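Local coordinates for protein cryptochrome DASH, chloroplastic/mitochondrial (Arabidopsis thaliana, PDB 2J4D) that repairs cyclobutane pyrimidine dimers in single-stranded DNA, binds DNA without sequence specificity, carries FAD and a folate light antenna, and may serve as a photoreceptor, at residues M110-N115 with T211-S216; E462-W467 with K478-G483; F466-L471 with L485-T490. All blocks are in the same frame, centred on the assembly; numbering follows the deposited sequence.

Interaction 1. Residues M110-N115 with T211-S216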
loop_
_atom_site.group_PDB
_atom_site.type_symbol
_atom_site.label_atom_id
_atom_site.label_comp_id
_atom_site.label_asym_id
_atom_site.label_seq_id
_atom_site.Cartn_x
_atom_site.Cartn_y
_atom_site.Cartn_z
ATOM N N MET A 110 21.508 -3.439 8.513
ATOM C CA MET A 110 22.895 -3.839 8.707
ATOM C C MET A 110 23.859 -2.712 8.346
ATOM O O MET A 110 24.890 -2.534 8.995
ATOM C CB MET A 110 23.212 -5.084 7.882
ATOM C CG MET A 110 22.476 -6.314 8.370
ATOM S SD MET A 110 22.884 -7.785 7.444
ATOM C CE MET A 110 22.554 -9.019 8.642
ATOM N N LYS A 111 23.524 -1.935 7.324
ATOM C CA LYS A 111 24.401 -0.841 6.930
ATOM C C LYS A 111 24.540 0.205 8.029
ATOM O O LYS A 111 25.532 0.938 8.074
ATOM C CB LYS A 111 23.903 -0.199 5.637
ATOM C CG LYS A 111 23.820 -1.202 4.499
ATOM C CD LYS A 111 23.614 -0.551 3.147
ATOM C CE LYS A 111 22.360 0.293 3.113
ATOM N NZ LYS A 111 21.964 0.569 1.705
ATOM N N ARG A 112 23.554 0.271 8.917
ATOM C CA ARG A 112 23.590 1.228 10.015
ATOM C C ARG A 112 24.010 0.574 11.337
ATOM O O ARG A 112 23.826 1.152 12.410
ATOM C CB ARG A 112 22.225 1.900 10.180
ATOM C CG ARG A 112 21.647 2.412 8.870
ATOM C CD ARG A 112 21.288 3.881 8.913
ATOM N NE ARG A 112 20.684 4.298 7.648
ATOM C CZ ARG A 112 20.261 5.531 7.371
ATOM N NH1 ARG A 112 20.370 6.500 8.274
ATOM N NH2 ARG A 112 19.723 5.793 6.184
ATOM N N GLY A 113 24.566 -0.633 11.260
ATOM C CA GLY A 113 25.015 -1.310 12.469
ATOM C C GLY A 113 23.999 -2.156 13.219
ATOM O O GLY A 113 24.249 -2.579 14.348
ATOM N N LEU A 114 22.847 -2.409 12.612
ATOM C CA LEU A 114 21.827 -3.227 13.273
ATOM C C LEU A 114 21.595 -4.475 12.443
ATOM O O LEU A 114 22.431 -4.864 11.636
ATOM C CB LEU A 114 20.508 -2.446 13.392
ATOM C CG LEU A 114 20.492 -1.192 14.270
ATOM C CD1 LEU A 114 19.191 -0.426 14.056
ATOM C CD2 LEU A 114 20.645 -1.587 15.737
ATOM N N ASN A 115 20.451 -5.108 12.657
ATOM C CA ASN A 115 20.073 -6.284 11.892
ATOM C C ASN A 115 18.584 -6.446 12.144
ATOM O O ASN A 115 18.007 -5.709 12.938
ATOM C CB ASN A 115 20.805 -7.535 12.374
ATOM C CG ASN A 115 20.785 -8.657 11.340
ATOM O OD1 ASN A 115 19.914 -8.709 10.470
ATOM N ND2 ASN A 115 21.745 -9.568 11.440
ATOM N N THR A 211 11.694 12.877 9.379
ATOM C CA THR A 211 12.596 12.654 10.504
ATOM C C THR A 211 13.963 12.159 10.019
ATOM O O THR A 211 14.046 11.209 9.231
ATOM C CB THR A 211 11.979 11.636 11.491
ATOM O OG1 THR A 211 10.780 12.194 12.048
ATOM C CG2 THR A 211 12.948 11.310 12.619
ATOM N N ARG A 212 15.029 12.817 10.475
ATOM C CA ARG A 212 16.387 12.449 10.085
ATOM C C ARG A 212 16.904 11.326 10.965
ATOM O O ARG A 212 16.798 11.384 12.186
ATOM C CB ARG A 212 17.333 13.650 10.183
ATOM C CG ARG A 212 16.872 14.847 9.381
ATOM C CD ARG A 212 16.442 14.439 7.984
ATOM N NE ARG A 212 15.283 15.212 7.548
ATOM C CZ ARG A 212 15.300 16.111 6.571
ATOM N NH1 ARG A 212 16.426 16.359 5.909
ATOM N NH2 ARG A 212 14.191 16.772 6.267
ATOM N N ILE A 213 17.474 10.314 10.327
ATOM C CA ILE A 213 17.977 9.139 11.017
ATOM C C ILE A 213 19.504 9.084 10.978
ATOM O O ILE A 213 20.114 9.280 9.924
ATOM C CB ILE A 213 17.427 7.855 10.348
ATOM C CG1 ILE A 213 15.893 7.894 10.300
ATOM C CG2 ILE A 213 17.924 6.629 11.087
ATOM C CD1 ILE A 213 15.200 7.944 11.668
ATOM N N PRO A 214 20.144 8.809 12.125
ATOM C CA PRO A 214 21.611 8.738 12.151
ATOM C C PRO A 214 22.162 7.574 11.343
ATOM O O PRO A 214 21.487 6.561 11.152
ATOM C CB PRO A 214 21.930 8.617 13.641
ATOM C CG PRO A 214 20.706 7.965 14.215
ATOM C CD PRO A 214 19.582 8.665 13.479
ATOM N N LEU A 215 23.391 7.723 10.861
ATOM C CA LEU A 215 24.026 6.679 10.065
ATOM C C LEU A 215 24.447 5.491 10.919
ATOM O O LEU A 215 24.627 4.389 10.413
ATOM C CB LEU A 215 25.240 7.249 9.325
ATOM C CG LEU A 215 24.894 8.235 8.205
ATOM C CD1 LEU A 215 26.170 8.774 7.567
ATOM C CD2 LEU A 215 24.032 7.530 7.167
ATOM N N SER A 216 24.599 5.720 12.216
ATOM C CA SER A 216 24.996 4.666 13.150
ATOM C C SER A 216 23.862 4.468 14.147
ATOM O O SER A 216 23.538 5.381 14.908
ATOM C CB SER A 216 26.275 5.073 13.890
ATOM O OG SER A 216 26.529 4.209 14.983
HETATM O O HOH W 1 24.809 3.862 7.272
#
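R112 sets its CG anti to the carbonyl carbon (chi1 -48°), bends at chi2 (-125°) and then runs straight through chi3 and chi4, which lays the guanidinium against the backbone of 211-216. R112 NH1 makes the closest approach of the side chain. It donates to P214 O at 3.1 Å with an N-H...O angle of 161°; the acceptor lies in the guanidinium plane, although NH1 stands above the carbonyl plane of P214. A second carbonyl, I213 O, also sits at the edge of the group, 3.2 Å from R112 NH1. Over one face comes L215 CD2, 4.0 Å from R112 NH1 and offset toward the rim, and F23 of helix 12-26 makes a cation-pi pair. R112 CA makes a CH...O contact of 3.4 Å with L215 O. A water donates to both L215 O and K111 O. G113 is the C-prime residue of the Schellman motif ending helix 92-111, and the contact joins that end, in the alpha/beta domain, to the loop after helix 194-204. The charge of R112 is met across this contact by backbone carbonyl oxygen rather than by a carboxylate, so the bond would probably depend on the loop's backbone course rather than on its side chains.

Interaction 2. Residues E462-W467 with K478-G483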
loop_
_atom_site.group_PDB
_atom_site.type_symbol
_atom_site.label_atom_id
_atom_site.label_comp_id
_atom_site.label_asym_id
_atom_site.label_seq_id
_atom_site.Cartn_x
_atom_site.Cartn_y
_atom_site.Cartn_z
ATOM N N GLU A 462 -5.487 0.127 -27.340
ATOM C CA GLU A 462 -4.107 -0.247 -27.074
ATOM C C GLU A 462 -3.991 -1.050 -25.771
ATOM O O GLU A 462 -3.259 -2.039 -25.700
ATOM C CB GLU A 462 -3.252 1.015 -26.972
ATOM C CG GLU A 462 -1.827 0.848 -27.442
ATOM C CD GLU A 462 -1.750 0.638 -28.941
ATOM O OE1 GLU A 462 -2.269 1.497 -29.686
ATOM O OE2 GLU A 462 -1.173 -0.381 -29.378
ATOM N N TYR A 463 -4.718 -0.620 -24.741
ATOM C CA TYR A 463 -4.667 -1.300 -23.447
ATOM C C TYR A 463 -5.273 -2.701 -23.478
ATOM O O TYR A 463 -4.624 -3.666 -23.085
ATOM C CB TYR A 463 -5.371 -0.464 -22.366
ATOM C CG TYR A 463 -5.469 -1.172 -21.024
ATOM C CD1 TYR A 463 -4.348 -1.322 -20.203
ATOM C CD2 TYR A 463 -6.672 -1.733 -20.600
ATOM C CE1 TYR A 463 -4.425 -2.019 -18.995
ATOM C CE2 TYR A 463 -6.760 -2.433 -19.392
ATOM C CZ TYR A 463 -5.633 -2.571 -18.599
ATOM O OH TYR A 463 -5.718 -3.274 -17.420
ATOM N N VAL A 464 -6.512 -2.826 -23.935
ATOM C CA VAL A 464 -7.125 -4.147 -23.972
ATOM C C VAL A 464 -6.370 -5.098 -24.902
ATOM O O VAL A 464 -6.312 -6.302 -24.650
ATOM C CB VAL A 464 -8.611 -4.079 -24.376
ATOM C CG1 VAL A 464 -9.362 -3.212 -23.384
ATOM C CG2 VAL A 464 -8.765 -3.535 -25.788
ATOM N N ALA A 465 -5.769 -4.553 -25.955
ATOM C CA ALA A 465 -5.017 -5.359 -26.921
ATOM C C ALA A 465 -3.731 -5.915 -26.316
ATOM O O ALA A 465 -3.306 -7.029 -26.640
ATOM C CB ALA A 465 -4.684 -4.522 -28.162
ATOM N N PHE A 466 -3.101 -5.134 -25.448
ATOM C CA PHE A 466 -1.875 -5.579 -24.811
ATOM C C PHE A 466 -2.160 -6.778 -23.910
ATOM O O PHE A 466 -1.410 -7.756 -23.906
ATOM C CB PHE A 466 -1.253 -4.441 -23.984
ATOM C CG PHE A 466 -0.071 -4.869 -23.161
ATOM C CD1 PHE A 466 -0.237 -5.294 -21.845
ATOM C CD2 PHE A 466 1.205 -4.899 -23.719
ATOM C CE1 PHE A 466 0.848 -5.748 -21.096
ATOM C CE2 PHE A 466 2.303 -5.351 -22.980
ATOM C CZ PHE A 466 2.124 -5.779 -21.664
ATOM N N TRP A 467 -3.254 -6.706 -23.156
ATOM C CA TRP A 467 -3.612 -7.776 -22.229
ATOM C C TRP A 467 -4.387 -8.934 -22.837
ATOM O O TRP A 467 -4.297 -10.066 -22.355
ATOM C CB TRP A 467 -4.394 -7.203 -21.041
ATOM C CG TRP A 467 -3.499 -6.474 -20.086
ATOM C CD1 TRP A 467 -3.410 -5.123 -19.904
ATOM C CD2 TRP A 467 -2.480 -7.058 -19.269
ATOM N NE1 TRP A 467 -2.389 -4.828 -19.028
ATOM C CE2 TRP A 467 -1.801 -5.999 -18.624
ATOM C CE3 TRP A 467 -2.071 -8.376 -19.022
ATOM C CZ2 TRP A 467 -0.732 -6.215 -17.746
ATOM C CZ3 TRP A 467 -1.004 -8.595 -18.146
ATOM C CH2 TRP A 467 -0.349 -7.515 -17.521
ATOM N N LYS A 478 -13.435 -2.577 -33.204
ATOM C CA LYS A 478 -13.634 -3.997 -32.961
ATOM C C LYS A 478 -12.933 -4.379 -31.671
ATOM O O LYS A 478 -13.379 -5.272 -30.956
ATOM C CB LYS A 478 -13.098 -4.844 -34.120
ATOM C CG LYS A 478 -14.026 -4.872 -35.330
ATOM C CD LYS A 478 -15.465 -5.231 -34.930
ATOM C CE LYS A 478 -15.777 -6.717 -35.088
ATOM N NZ LYS A 478 -17.165 -7.052 -34.626
ATOM N N ARG A 479 -11.842 -3.686 -31.368
ATOM C CA ARG A 479 -11.091 -3.961 -30.155
ATOM C C ARG A 479 -12.006 -3.897 -28.938
ATOM O O ARG A 479 -11.874 -4.700 -28.022
ATOM C CB ARG A 479 -9.951 -2.957 -30.002
ATOM C CG ARG A 479 -9.136 -2.788 -31.272
ATOM C CD ARG A 479 -7.786 -3.476 -31.226
ATOM N NE ARG A 479 -6.743 -2.538 -30.834
ATOM C CZ ARG A 479 -5.467 -2.644 -31.186
ATOM N NH1 ARG A 479 -5.067 -3.651 -31.946
ATOM N NH2 ARG A 479 -4.589 -1.738 -30.772
ATOM N N HIS A 480 -12.947 -2.959 -28.925
ATOM C CA HIS A 480 -13.840 -2.856 -27.778
ATOM C C HIS A 480 -15.190 -3.535 -27.923
ATOM O O HIS A 480 -15.883 -3.758 -26.932
ATOM C CB HIS A 480 -14.008 -1.395 -27.369
ATOM C CG HIS A 480 -12.840 -0.869 -26.592
ATOM N ND1 HIS A 480 -12.467 -1.392 -25.372
ATOM C CD2 HIS A 480 -11.931 0.094 -26.883
ATOM C CE1 HIS A 480 -11.377 -0.777 -24.945
ATOM N NE2 HIS A 480 -11.030 0.128 -25.844
ATOM N N TRP A 481 -15.563 -3.870 -29.154
ATOM C CA TRP A 481 -16.819 -4.575 -29.408
ATOM C C TRP A 481 -16.491 -5.582 -30.498
ATOM O O TRP A 481 -16.926 -5.460 -31.641
ATOM C CB TRP A 481 -17.914 -3.593 -29.836
ATOM C CG TRP A 481 -18.117 -2.535 -28.796
ATOM C CD1 TRP A 481 -17.590 -1.272 -28.797
ATOM C CD2 TRP A 481 -18.779 -2.691 -27.530
ATOM N NE1 TRP A 481 -17.874 -0.636 -27.608
ATOM C CE2 TRP A 481 -18.602 -1.483 -26.813
ATOM C CE3 TRP A 481 -19.500 -3.737 -26.930
ATOM C CZ2 TRP A 481 -19.120 -1.290 -25.523
ATOM C CZ3 TRP A 481 -20.015 -3.546 -25.647
ATOM C CH2 TRP A 481 -19.822 -2.330 -24.959
ATOM N N PRO A 482 -15.696 -6.600 -30.139
ATOM C CA PRO A 482 -15.232 -7.680 -31.009
ATOM C C PRO A 482 -16.281 -8.718 -31.378
ATOM O O PRO A 482 -16.118 -9.447 -32.355
ATOM C CB PRO A 482 -14.096 -8.287 -30.201
ATOM C CG PRO A 482 -14.660 -8.228 -28.810
ATOM C CD PRO A 482 -15.254 -6.832 -28.748
ATOM N N GLY A 483 -17.351 -8.789 -30.596
ATOM C CA GLY A 483 -18.381 -9.774 -30.862
ATOM C C GLY A 483 -18.049 -11.055 -30.124
ATOM O O GLY A 483 -16.923 -11.241 -29.663
#
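R479 and V464 bury the most surface, with H480 next, and divide the contact into a polar and an apolar half. The R479 chain leaves with CG anti to the carbonyl carbon and bends at both chi2 (-105°) and chi3 (-96°), which turns its guanidinium flat over A465. The methyl CB of A465 sits over the centre of one face, 3.6 Å from R479 CZ. Near the plane of the group, E462 OE2 makes a long salt bridge to R479 NH2 at 3.9 Å; carboxylate and guanidinium planes stand 82° apart, so the pair is not a two-pronged one. A firmer bond runs from R479 NE to E460 O, just before the helix, with a weak one from NH1 to L474 O. At R479 an alanine would remove the guanidinium, its cover over A465 and the bond to E460 O, and would probably leave the loop less firmly held against the helix. V464 directs both methyls at the loop: CG1 meets H480 CE1 at 3.5 Å, obliquely to the ring, and CG2 lies 4.0 Å from R479 O, a buried carbonyl with no polar partner. H480 NE2 is bonded to D458 O, which helps to set the rotation of the imidazole. The pattern is that of a short helix, 462-467, covered along one side by the loop that follows it, within the FAD-binding domain of the photolyase/cryptochrome family.

Interaction 3. Residues F466-L471 with L485-T490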
loop_
_atom_site.group_PDB
_atom_site.type_symbol
_atom_site.label_atom_id
_atom_site.label_comp_id
_atom_site.label_asym_id
_atom_site.label_seq_id
_atom_site.Cartn_x
_atom_site.Cartn_y
_atom_site.Cartn_z
ATOM N N PHE A 466 -3.101 -5.134 -25.448
ATOM C CA PHE A 466 -1.875 -5.579 -24.811
ATOM C C PHE A 466 -2.160 -6.778 -23.910
ATOM O O PHE A 466 -1.410 -7.756 -23.906
ATOM C CB PHE A 466 -1.253 -4.441 -23.984
ATOM C CG PHE A 466 -0.071 -4.869 -23.161
ATOM C CD1 PHE A 466 -0.237 -5.294 -21.845
ATOM C CD2 PHE A 466 1.205 -4.899 -23.719
ATOM C CE1 PHE A 466 0.848 -5.748 -21.096
ATOM C CE2 PHE A 466 2.303 -5.351 -22.980
ATOM C CZ PHE A 466 2.124 -5.779 -21.664
ATOM N N TRP A 467 -3.254 -6.706 -23.156
ATOM C CA TRP A 467 -3.612 -7.776 -22.229
ATOM C C TRP A 467 -4.387 -8.934 -22.837
ATOM O O TRP A 467 -4.297 -10.066 -22.355
ATOM C CB TRP A 467 -4.394 -7.203 -21.041
ATOM C CG TRP A 467 -3.499 -6.474 -20.086
ATOM C CD1 TRP A 467 -3.410 -5.123 -19.904
ATOM C CD2 TRP A 467 -2.480 -7.058 -19.269
ATOM N NE1 TRP A 467 -2.389 -4.828 -19.028
ATOM C CE2 TRP A 467 -1.801 -5.999 -18.624
ATOM C CE3 TRP A 467 -2.071 -8.376 -19.022
ATOM C CZ2 TRP A 467 -0.732 -6.215 -17.746
ATOM C CZ3 TRP A 467 -1.004 -8.595 -18.146
ATOM C CH2 TRP A 467 -0.349 -7.515 -17.521
ATOM N N LEU A 468 -5.150 -8.651 -23.884
ATOM C CA LEU A 468 -5.945 -9.675 -24.548
ATOM C C LEU A 468 -5.434 -9.748 -25.987
ATOM O O LEU A 468 -6.080 -9.262 -26.915
ATOM C CB LEU A 468 -7.426 -9.281 -24.499
ATOM C CG LEU A 468 -7.927 -8.927 -23.087
ATOM C CD1 LEU A 468 -9.347 -8.389 -23.138
ATOM C CD2 LEU A 468 -7.855 -10.153 -22.197
ATOM N N GLN A 469 -4.258 -10.353 -26.149
ATOM C CA GLN A 469 -3.601 -10.473 -27.447
ATOM C C GLN A 469 -4.464 -10.895 -28.633
ATOM O O GLN A 469 -4.130 -10.569 -29.772
ATOM C CB GLN A 469 -2.383 -11.402 -27.344
ATOM C CG GLN A 469 -2.574 -12.603 -26.434
ATOM C CD GLN A 469 -2.508 -12.224 -24.963
ATOM O OE1 GLN A 469 -3.427 -12.509 -24.190
ATOM N NE2 GLN A 469 -1.415 -11.578 -24.570
ATOM N N GLN A 470 -5.562 -11.607 -28.391
ATOM C CA GLN A 470 -6.416 -12.026 -29.499
ATOM C C GLN A 470 -7.163 -10.844 -30.127
ATOM O O GLN A 470 -7.915 -11.024 -31.089
ATOM C CB GLN A 470 -7.433 -13.090 -29.056
ATOM C CG GLN A 470 -8.510 -12.601 -28.107
ATOM C CD GLN A 470 -8.160 -12.851 -26.653
ATOM O OE1 GLN A 470 -7.076 -12.498 -26.196
ATOM N NE2 GLN A 470 -9.084 -13.460 -25.918
ATOM N N LEU A 471 -6.958 -9.643 -29.587
ATOM C CA LEU A 471 -7.618 -8.446 -30.117
ATOM C C LEU A 471 -6.633 -7.557 -30.874
ATOM O O LEU A 471 -7.036 -6.606 -31.546
ATOM C CB LEU A 471 -8.239 -7.622 -28.981
ATOM C CG LEU A 471 -9.189 -8.294 -27.991
ATOM C CD1 LEU A 471 -9.654 -7.261 -26.969
ATOM C CD2 LEU A 471 -10.380 -8.894 -28.729
ATOM N N LEU A 485 -17.584 -14.213 -31.182
ATOM C CA LEU A 485 -16.709 -15.215 -31.801
ATOM C C LEU A 485 -15.245 -14.833 -31.770
ATOM O O LEU A 485 -14.387 -15.668 -31.473
ATOM C CB LEU A 485 -17.105 -15.475 -33.261
ATOM C CG LEU A 485 -18.420 -16.199 -33.518
ATOM C CD1 LEU A 485 -18.564 -16.444 -35.014
ATOM C CD2 LEU A 485 -18.453 -17.516 -32.753
ATOM N N MET A 486 -14.943 -13.582 -32.100
ATOM C CA MET A 486 -13.558 -13.151 -32.073
ATOM C C MET A 486 -13.095 -12.939 -30.638
ATOM O O MET A 486 -11.891 -12.918 -30.362
ATOM C CB MET A 486 -13.377 -11.890 -32.911
ATOM C CG MET A 486 -13.499 -12.193 -34.394
ATOM S SD MET A 486 -13.200 -10.794 -35.450
ATOM C CE MET A 486 -14.668 -9.817 -35.106
ATOM N N TYR A 487 -14.048 -12.777 -29.723
ATOM C CA TYR A 487 -13.695 -12.627 -28.314
ATOM C C TYR A 487 -14.374 -13.726 -27.516
ATOM O O TYR A 487 -13.852 -14.837 -27.437
ATOM C CB TYR A 487 -14.084 -11.253 -27.751
ATOM C CG TYR A 487 -13.476 -11.018 -26.381
ATOM C CD1 TYR A 487 -12.148 -11.373 -26.126
ATOM C CD2 TYR A 487 -14.233 -10.504 -25.325
ATOM C CE1 TYR A 487 -11.592 -11.231 -24.854
ATOM C CE2 TYR A 487 -13.683 -10.357 -24.043
ATOM C CZ TYR A 487 -12.364 -10.726 -23.817
ATOM O OH TYR A 487 -11.808 -10.614 -22.557
ATOM N N MET A 488 -15.535 -13.431 -26.938
ATOM C CA MET A 488 -16.264 -14.422 -26.157
ATOM C C MET A 488 -17.639 -13.888 -25.788
ATOM O O MET A 488 -17.943 -12.720 -26.033
ATOM C CB MET A 488 -15.490 -14.763 -24.878
ATOM C CG MET A 488 -15.365 -13.596 -23.892
ATOM S SD MET A 488 -14.429 -14.037 -22.399
ATOM C CE MET A 488 -12.775 -14.080 -23.046
ATOM N N ASP A 489 -18.474 -14.741 -25.204
ATOM C CA ASP A 489 -19.810 -14.320 -24.802
ATOM C C ASP A 489 -19.697 -13.350 -23.641
ATOM O O ASP A 489 -18.705 -13.360 -22.904
ATOM C CB ASP A 489 -20.665 -15.510 -24.341
ATOM C CG ASP A 489 -21.096 -16.414 -25.482
ATOM O OD1 ASP A 489 -21.669 -15.912 -26.476
ATOM O OD2 ASP A 489 -20.872 -17.639 -25.373
ATOM N N THR A 490 -20.718 -12.516 -23.483
ATOM C CA THR A 490 -20.760 -11.562 -22.388
ATOM C C THR A 490 -21.585 -12.223 -21.293
ATOM O O THR A 490 -22.622 -12.833 -21.576
ATOM C CB THR A 490 -21.428 -10.257 -22.819
ATOM O OG1 THR A 490 -22.676 -10.551 -23.453
ATOM C CG2 THR A 490 -20.534 -9.497 -23.784
HETATM O O HOH W 2 -11.104 -15.001 -27.261
#
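The ring of Y487 crosses L468, L471 and Q470 obliquely, and the three meet it at successive points along one side, from hydroxyl to ring base. With CG anti to the backbone N (chi1 -169°), Y487 reaches back toward the end of helix 462-467. L468, the first residue after that helix to leave helical backbone angles, brings CD1 to 3.4 Å from Y487 OH and 3.9 Å from Y487 CZ. L471 CD2 lies 4.0 Å from Y487 CD1, nearer the base of the ring. Both leucines hold CG anti to the carbonyl carbon with an extended chi2. Q470 differs: its CG takes the crowded position between backbone N and carbonyl carbon (chi1 69°), and the chain bends at chi2, so that NE2 comes to the ring edge, 3.5 Å from Y487 CE1. Amide and ring planes are 50° apart. The same Q470 NE2 donates to a water at 2.9 Å, and that water donates to Y487 O, so Q470 touches both the ring and, through solvent, the backbone of one residue. M488, from within 485-490, folds its CE over one face of the ring, offset toward the rim. The polar partner of Y487 OH is D377 of helix 374-386, to which it is hydrogen-bonded. An aromatic side chain is thus set against a helix C-terminus and the 3-10 turn 469-471 that follows it after the break at L468, in the C-terminal part of the FAD-binding domain.

Overall arrangement
Interactions 2 and 3 are neighbours, with centres 7 Å apart, and both use helix 462-467; their ranges overlap at F466 and W467, though neither residue carries either contact. They also touch: R479 CD lies 3.2 Å from L471 O, and P482 CG lies 3.3 Å from Y487 CB, so the 478-483 loop and the Y487 region pack against each other and against the end of the helix. Interaction 1 lies across the chain's centre, in the N-terminal photolyase alpha/beta region, its centre about 50 Å from that of interaction 2. Interactions 1 and 3 lie away from the known ligand sites; the H480 side chain of interaction 2 is about 11 Å from that of R392, which probably binds ATP.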